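Hydrogenase maturation factor (Thermoanaerobacter tengcongensis, PDB 3VTH) probably catalyses the ATP-dependent transfer of a carbamoyl group from carbamoyl phosphate to the C-terminal cysteine of HypE during [NiFe]-hydrogenase maturation. Local coordinates at residues 407-412 against 732-737; 425-430 against 437-442. One frame throughout, in Å; residues are numbered along the deposited sequence.

Contact 2 is nested inside the long chain loop that contact 1 closes, and their centres lie about 11 Å apart. Segment 407-412 joins them: Lys410 N probably donates to Asp429 OD1 at 2.8 Å, and Ile427 N probably donates to Asn411 O at 2.9 Å. Contact 1 lies at the iron(III) and AP2 site, to which it contributes Tyr409, Asn733 and Asp734. Contact 2 ties segment 425-430 to helix 433-449, behind the turn that borders that site. Both also approach the second nucleotide, APC: by nearest atoms, the side chain of Lys410 is about 6 Å from it and that of His426 about 5 Å.

Contact 1: residues 407-412 against 732-737. With FE (Fe (III) ion), chain I; AP2 (phosphomethylphosphonic acid adenosyl ester), chain H.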
loop_
_atom_site.group_PDB
_atom_site.type_symbol
_atom_site.label_atom_id
_atom_site.label_comp_id
_atom_site.label_asym_id
_atom_site.label_seq_id
_atom_site.Cartn_x
_atom_site.Cartn_y
_atom_site.Cartn_z
ATOM N N GLY A 407 9.674 -8.661 -4.884
ATOM C CA GLY A 407 9.680 -10.079 -4.537
ATOM C C GLY A 407 8.600 -10.852 -5.283
ATOM O O GLY A 407 8.356 -10.617 -6.471
ATOM N N PHE A 408 7.950 -11.759 -4.570
ATOM C CA PHE A 408 6.911 -12.628 -5.112
ATOM C C PHE A 408 5.535 -12.220 -4.549
ATOM O O PHE A 408 4.677 -11.761 -5.304
ATOM C CB PHE A 408 7.261 -14.117 -4.855
ATOM C CG PHE A 408 6.063 -15.054 -4.820
ATOM C CD1 PHE A 408 5.880 -15.912 -3.743
ATOM C CD2 PHE A 408 5.119 -15.063 -5.842
ATOM C CE1 PHE A 408 4.779 -16.787 -3.688
ATOM C CE2 PHE A 408 4.021 -15.919 -5.795
ATOM C CZ PHE A 408 3.851 -16.791 -4.715
ATOM N N TYR A 409 5.331 -12.381 -3.244
ATOM C CA TYR A 409 4.067 -11.973 -2.627
ATOM C C TYR A 409 3.909 -10.467 -2.662
ATOM O O TYR A 409 4.886 -9.732 -2.449
ATOM C CB TYR A 409 4.005 -12.395 -1.160
ATOM C CG TYR A 409 3.953 -13.885 -0.938
ATOM C CD1 TYR A 409 2.789 -14.610 -1.205
ATOM C CD2 TYR A 409 5.067 -14.569 -0.448
ATOM C CE1 TYR A 409 2.729 -16.002 -0.987
ATOM C CE2 TYR A 409 5.022 -15.957 -0.218
ATOM C CZ TYR A 409 3.852 -16.658 -0.491
ATOM O OH TYR A 409 3.815 -18.017 -0.270
ATOM N N LYS A 410 2.683 -10.010 -2.904
ATOM C CA LYS A 410 2.344 -8.601 -2.741
ATOM C C LYS A 410 3.331 -7.709 -3.503
ATOM O O LYS A 410 3.789 -6.672 -3.004
ATOM C CB LYS A 410 2.350 -8.240 -1.249
ATOM C CG LYS A 410 1.266 -8.965 -0.400
ATOM C CD LYS A 410 1.513 -8.685 1.092
ATOM C CE LYS A 410 0.413 -9.245 2.027
ATOM N NZ LYS A 410 0.187 -10.738 1.897
ATOM N N ASN A 411 3.671 -8.124 -4.710
ATOM C CA ASN A 411 4.768 -7.470 -5.404
ATOM C C ASN A 411 4.563 -5.967 -5.635
ATOM O O ASN A 411 3.463 -5.524 -5.959
ATOM C CB ASN A 411 5.061 -8.186 -6.716
ATOM C CG ASN A 411 6.132 -7.466 -7.540
ATOM O OD1 ASN A 411 7.319 -7.826 -7.516
ATOM N ND2 ASN A 411 5.720 -6.441 -8.241
ATOM N N THR A 412 5.640 -5.196 -5.441
ATOM C CA THR A 412 5.785 -3.895 -6.060
ATOM C C THR A 412 7.192 -3.881 -6.666
ATOM O O THR A 412 8.060 -4.658 -6.251
ATOM C CB THR A 412 5.707 -2.743 -5.036
ATOM O OG1 THR A 412 6.716 -2.941 -4.037
ATOM C CG2 THR A 412 4.304 -2.665 -4.374
ATOM N N CYS A 732 5.702 -3.312 5.858
ATOM C CA CYS A 732 6.729 -4.183 6.400
ATOM C C CYS A 732 6.617 -5.556 5.737
ATOM O O CYS A 732 7.535 -6.364 5.827
ATOM C CB CYS A 732 6.616 -4.296 7.940
ATOM S SG CYS A 732 5.049 -5.016 8.520
ATOM N N ASN A 733 5.495 -5.813 5.061
ATOM C CA ASN A 733 5.366 -7.043 4.255
ATOM C C ASN A 733 6.111 -6.912 2.921
ATOM O O ASN A 733 6.767 -5.903 2.681
ATOM C CB ASN A 733 3.899 -7.459 4.071
ATOM C CG ASN A 733 3.093 -6.448 3.246
ATOM O OD1 ASN A 733 3.528 -5.993 2.177
ATOM N ND2 ASN A 733 1.904 -6.111 3.738
ATOM N N ASP A 734 6.014 -7.924 2.062
ATOM C CA ASP A 734 6.815 -7.929 0.831
ATOM C C ASP A 734 6.524 -6.807 -0.165
ATOM O O ASP A 734 7.303 -6.595 -1.100
ATOM C CB ASP A 734 6.756 -9.298 0.141
ATOM C CG ASP A 734 7.647 -10.329 0.824
ATOM O OD1 ASP A 734 8.258 -9.998 1.860
ATOM O OD2 ASP A 734 7.756 -11.464 0.315
ATOM N N GLY A 735 5.400 -6.119 0.036
ATOM C CA GLY A 735 5.086 -4.869 -0.697
ATOM C C GLY A 735 6.167 -3.814 -0.540
ATOM O O GLY A 735 6.325 -2.960 -1.406
ATOM N N GLY A 736 6.923 -3.873 0.554
ATOM C CA GLY A 736 7.990 -2.881 0.788
ATOM C C GLY A 736 9.381 -3.284 0.290
ATOM O O GLY A 736 10.276 -2.457 0.245
ATOM N N ILE A 737 9.551 -4.541 -0.125
ATOM C CA ILE A 737 10.872 -5.094 -0.488
ATOM C C ILE A 737 11.601 -4.277 -1.583
ATOM O O ILE A 737 12.789 -4.037 -1.475
ATOM C CB ILE A 737 10.719 -6.577 -0.915
ATOM C CG1 ILE A 737 10.523 -7.486 0.323
ATOM C CG2 ILE A 737 11.841 -7.053 -1.803
ATOM C CD1 ILE A 737 11.781 -7.699 1.192
HETATM FE FE FE I . 9.347 -11.073 3.466
HETATM P PB AP2 H . 7.551 -13.716 2.832
HETATM O O1B AP2 H . 7.211 -14.469 4.094
HETATM O O2B AP2 H . 8.772 -12.849 2.879
HETATM O O3B AP2 H . 7.438 -14.589 1.607
HETATM C C3A AP2 H . 6.152 -12.573 2.675
HETATM P PA AP2 H . 6.055 -11.290 3.957
HETATM O O1A AP2 H . 4.962 -10.399 3.383
HETATM O O2A AP2 H . 7.366 -10.676 4.386
HETATM O "O5'" AP2 H . 5.505 -12.065 5.267
HETATM C "C5'" AP2 H . 4.162 -12.532 5.241
HETATM C "C4'" AP2 H . 4.056 -13.509 6.389
HETATM O "O4'" AP2 H . 4.037 -12.793 7.625
HETATM C "C3'" AP2 H . 2.761 -14.295 6.369
HETATM O "O3'" AP2 H . 2.832 -15.370 5.426
HETATM C "C2'" AP2 H . 2.698 -14.743 7.815
HETATM O "O2'" AP2 H . 3.536 -15.900 7.927
HETATM C "C1'" AP2 H . 3.290 -13.553 8.584
HETATM N N9 AP2 H . 2.145 -12.790 9.160
HETATM C C8 AP2 H . 1.167 -12.129 8.491
HETATM N N7 AP2 H . 0.252 -11.590 9.341
HETATM C C5 AP2 H . 0.641 -11.903 10.593
HETATM C C6 AP2 H . 0.131 -11.654 11.965
HETATM N N6 AP2 H . -0.999 -10.934 12.178
HETATM N N1 AP2 H . 0.840 -12.180 13.001
HETATM C C2 AP2 H . 1.980 -12.883 12.821
HETATM N N3 AP2 H . 2.490 -13.156 11.600
HETATM C C4 AP2 H . 1.875 -12.700 10.473
HETATM O O HOH W 1 7.321 -8.519 -3.242
HETATM O O HOH W 2 8.064 -12.459 -1.925
HETATM O O HOH W 3 8.382 -5.201 -3.236
#
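Gly407 sets its backbone N 4.1 Å from CG2 of Ile737, where helix 737-749 begins. From Phe408, whose N donates to a water, the chain makes a type II beta turn to Asn411. Tyr409 places its carbonyl O 3.2 Å from CB of Asp734. The Tyr409 side chain leaves with CG anti to the carbonyl carbon (chi1 -67°); AP2 O3B lies at the edge of its ring, 3.1 Å from CD2. Lys410 crosses the Asn733 side chain at about a right angle, its CD 3.5 Å from CG of the amide. The carbonyl O of Lys410 meets CA of Gly735 in a CA-H...O contact of 3.2 Å. Gly735 N is itself held by Asn733 OD1, 2.8 Å away in the plane of the amide carbonyl, which makes an Asx turn. Thr412 OG1 donates to Gly735 O at 2.7 Å, tilted 34° from the carbonyl plane, and is also hydrogen-bonded to a water and to Ser738. The backbone N-H of Asp734 donates to AP2 O1A, and its OD1 binds iron beside His483, His487 and Asp507. The two segments thus join the Kae1-like subdomains at a metal-nucleotide site, consistent with the actin-like ATPase fold.

Contact 2: residues 425-430 against 437-442; sequences HHIGDL and NYYIEQ
His425 NE2 donates to Tyr438 OH at 3.0 Å, while ND1 of the same ring is hydrogen-bonded to Tyr446 OH further along the helix that carries Tyr438. The contact packs the loop after strand 420-423, which carries a classic beta bulge at Ile427 and Gly428 opposite Asn411, against helix 433-449 of the Kae1-like domain. His425 and Tyr438 meet tip to tip, the hydroxyl oxygen only 5° out of the imidazole plane and the N-H...O angle 151°. Gln442 OE1 also lies at the edge of this ring, 3.1 Å from CE1, with the amide plane turned 64° from the imidazole. Replacing Tyr438 with a phenylalanine would probably leave His425 NE2 without its acceptor and the imidazole less firmly fixed in rotation.

Ile427 fills the middle of the contact. Its CD1 lies over the rim of one face of the His425 ring and 4.0 Å from CG of Gln442, while CG2 touches both tyrosines, 3.9 Å from CB of Tyr439 and 4.0 Å from CD1 of Tyr438. The carbonyl O of Ile427 faces the edge of the Tyr438 ring, 3.7 Å from CE1. The OH of Tyr439 is hydrogen-bonded to Val405 O. The Leu430 and Tyr439 side chains cross at about a right angle in a CH-pi contact, Leu430 CD1 standing over the centre of one ring face, 3.6 Å from the Tyr439 centroid.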
loop_
_atom_site.group_PDB
_atom_site.type_symbol
_atom_site.label_atom_id
_atom_site.label_comp_id
_atom_site.label_asym_id
_atom_site.label_seq_id
_atom_site.Cartn_x
_atom_site.Cartn_y
_atom_site.Cartn_z
ATOM N N HIS A 425 2.501 1.181 -7.289
ATOM C CA HIS A 425 1.342 0.690 -6.575
ATOM C C HIS A 425 1.401 -0.836 -6.489
ATOM O O HIS A 425 2.072 -1.487 -7.284
ATOM C CB HIS A 425 0.050 1.141 -7.257
ATOM C CG HIS A 425 -0.149 0.599 -8.646
ATOM N ND1 HIS A 425 0.454 1.151 -9.760
ATOM C CD2 HIS A 425 -0.929 -0.414 -9.105
ATOM C CE1 HIS A 425 0.066 0.490 -10.841
ATOM N NE2 HIS A 425 -0.771 -0.463 -10.471
ATOM N N HIS A 426 0.695 -1.380 -5.502
ATOM C CA HIS A 426 0.522 -2.829 -5.343
ATOM C C HIS A 426 0.208 -3.509 -6.675
ATOM O O HIS A 426 -0.743 -3.122 -7.373
ATOM C CB HIS A 426 -0.639 -3.056 -4.374
ATOM C CG HIS A 426 -1.034 -4.491 -4.217
ATOM N ND1 HIS A 426 -2.147 -5.028 -4.832
ATOM C CD2 HIS A 426 -0.484 -5.489 -3.493
ATOM C CE1 HIS A 426 -2.268 -6.300 -4.492
ATOM N NE2 HIS A 426 -1.282 -6.600 -3.667
ATOM N N ILE A 427 1.012 -4.507 -7.033
ATOM C CA ILE A 427 0.810 -5.250 -8.268
ATOM C C ILE A 427 0.085 -6.572 -7.954
ATOM O O ILE A 427 -0.889 -6.912 -8.624
ATOM C CB ILE A 427 2.159 -5.528 -9.004
ATOM C CG1 ILE A 427 2.879 -4.196 -9.346
ATOM C CG2 ILE A 427 1.970 -6.447 -10.229
ATOM C CD1 ILE A 427 2.111 -3.287 -10.338
ATOM N N GLY A 428 0.557 -7.288 -6.940
ATOM C CA GLY A 428 -0.097 -8.537 -6.493
ATOM C C GLY A 428 0.914 -9.676 -6.428
ATOM O O GLY A 428 2.087 -9.482 -6.713
ATOM N N ASP A 429 0.459 -10.866 -6.050
ATOM C CA ASP A 429 1.325 -12.047 -5.994
ATOM C C ASP A 429 1.753 -12.410 -7.416
ATOM O O ASP A 429 0.905 -12.660 -8.260
ATOM C CB ASP A 429 0.564 -13.228 -5.348
ATOM C CG ASP A 429 0.240 -12.989 -3.874
ATOM O OD1 ASP A 429 0.700 -11.981 -3.268
ATOM O OD2 ASP A 429 -0.483 -13.829 -3.297
ATOM N N LEU A 430 3.059 -12.419 -7.694
ATOM C CA LEU A 430 3.533 -12.745 -9.041
ATOM C C LEU A 430 3.575 -14.246 -9.242
ATOM O O LEU A 430 4.642 -14.836 -9.291
ATOM C CB LEU A 430 4.914 -12.155 -9.313
ATOM C CG LEU A 430 4.986 -10.652 -9.492
ATOM C CD1 LEU A 430 6.273 -10.288 -10.235
ATOM C CD2 LEU A 430 3.764 -10.160 -10.279
ATOM N N ASN A 437 2.120 -10.569 -16.750
ATOM C CA ASN A 437 1.893 -9.677 -17.900
ATOM C C ASN A 437 1.578 -8.250 -17.461
ATOM O O ASN A 437 2.078 -7.286 -18.043
ATOM C CB ASN A 437 0.768 -10.192 -18.809
ATOM C CG ASN A 437 1.151 -11.437 -19.573
ATOM O OD1 ASN A 437 0.287 -12.116 -20.133
ATOM N ND2 ASN A 437 2.446 -11.752 -19.609
ATOM N N TYR A 438 0.746 -8.142 -16.433
ATOM C CA TYR A 438 0.363 -6.877 -15.823
ATOM C C TYR A 438 1.549 -6.165 -15.149
ATOM O O TYR A 438 1.765 -4.963 -15.361
ATOM C CB TYR A 438 -0.758 -7.139 -14.835
ATOM C CG TYR A 438 -1.157 -5.986 -13.947
ATOM C CD1 TYR A 438 -1.284 -6.175 -12.573
ATOM C CD2 TYR A 438 -1.431 -4.710 -14.468
ATOM C CE1 TYR A 438 -1.671 -5.133 -11.729
ATOM C CE2 TYR A 438 -1.798 -3.645 -13.615
ATOM C CZ TYR A 438 -1.927 -3.870 -12.260
ATOM O OH TYR A 438 -2.311 -2.862 -11.395
ATOM N N TYR A 439 2.309 -6.911 -14.354
ATOM C CA TYR A 439 3.584 -6.431 -13.829
ATOM C C TYR A 439 4.466 -5.841 -14.933
ATOM O O TYR A 439 4.926 -4.718 -14.816
ATOM C CB TYR A 439 4.281 -7.603 -13.154
ATOM C CG TYR A 439 5.685 -7.409 -12.658
ATOM C CD1 TYR A 439 6.757 -7.922 -13.376
ATOM C CD2 TYR A 439 5.940 -6.803 -11.431
ATOM C CE1 TYR A 439 8.064 -7.822 -12.897
ATOM C CE2 TYR A 439 7.249 -6.687 -10.938
ATOM C CZ TYR A 439 8.310 -7.201 -11.694
ATOM O OH TYR A 439 9.621 -7.116 -11.249
ATOM N N ILE A 440 4.675 -6.600 -16.005
ATOM C CA ILE A 440 5.548 -6.179 -17.114
ATOM C C ILE A 440 5.099 -4.874 -17.741
ATOM O O ILE A 440 5.921 -3.995 -17.990
ATOM C CB ILE A 440 5.671 -7.269 -18.221
ATOM C CG1 ILE A 440 6.500 -8.440 -17.712
ATOM C CG2 ILE A 440 6.303 -6.698 -19.500
ATOM C CD1 ILE A 440 7.683 -8.028 -16.885
ATOM N N GLU A 441 3.793 -4.753 -17.969
ATOM C CA GLU A 441 3.199 -3.565 -18.569
ATOM C C GLU A 441 3.282 -2.340 -17.648
ATOM O O GLU A 441 3.434 -1.211 -18.122
ATOM C CB GLU A 441 1.733 -3.819 -18.972
ATOM C CG GLU A 441 0.668 -3.433 -17.888
ATOM C CD GLU A 441 -0.711 -3.082 -18.466
ATOM O OE1 GLU A 441 -0.852 -3.010 -19.715
ATOM O OE2 GLU A 441 -1.665 -2.875 -17.671
ATOM N N GLN A 442 3.153 -2.555 -16.340
ATOM C CA GLN A 442 3.281 -1.459 -15.395
ATOM C C GLN A 442 4.713 -0.948 -15.337
ATOM O O GLN A 442 4.934 0.258 -15.250
ATOM C CB GLN A 442 2.755 -1.856 -14.009
ATOM C CG GLN A 442 1.225 -1.956 -13.970
ATOM C CD GLN A 442 0.533 -0.728 -14.555
ATOM O OE1 GLN A 442 0.527 0.347 -13.952
ATOM N NE2 GLN A 442 -0.051 -0.886 -15.739
#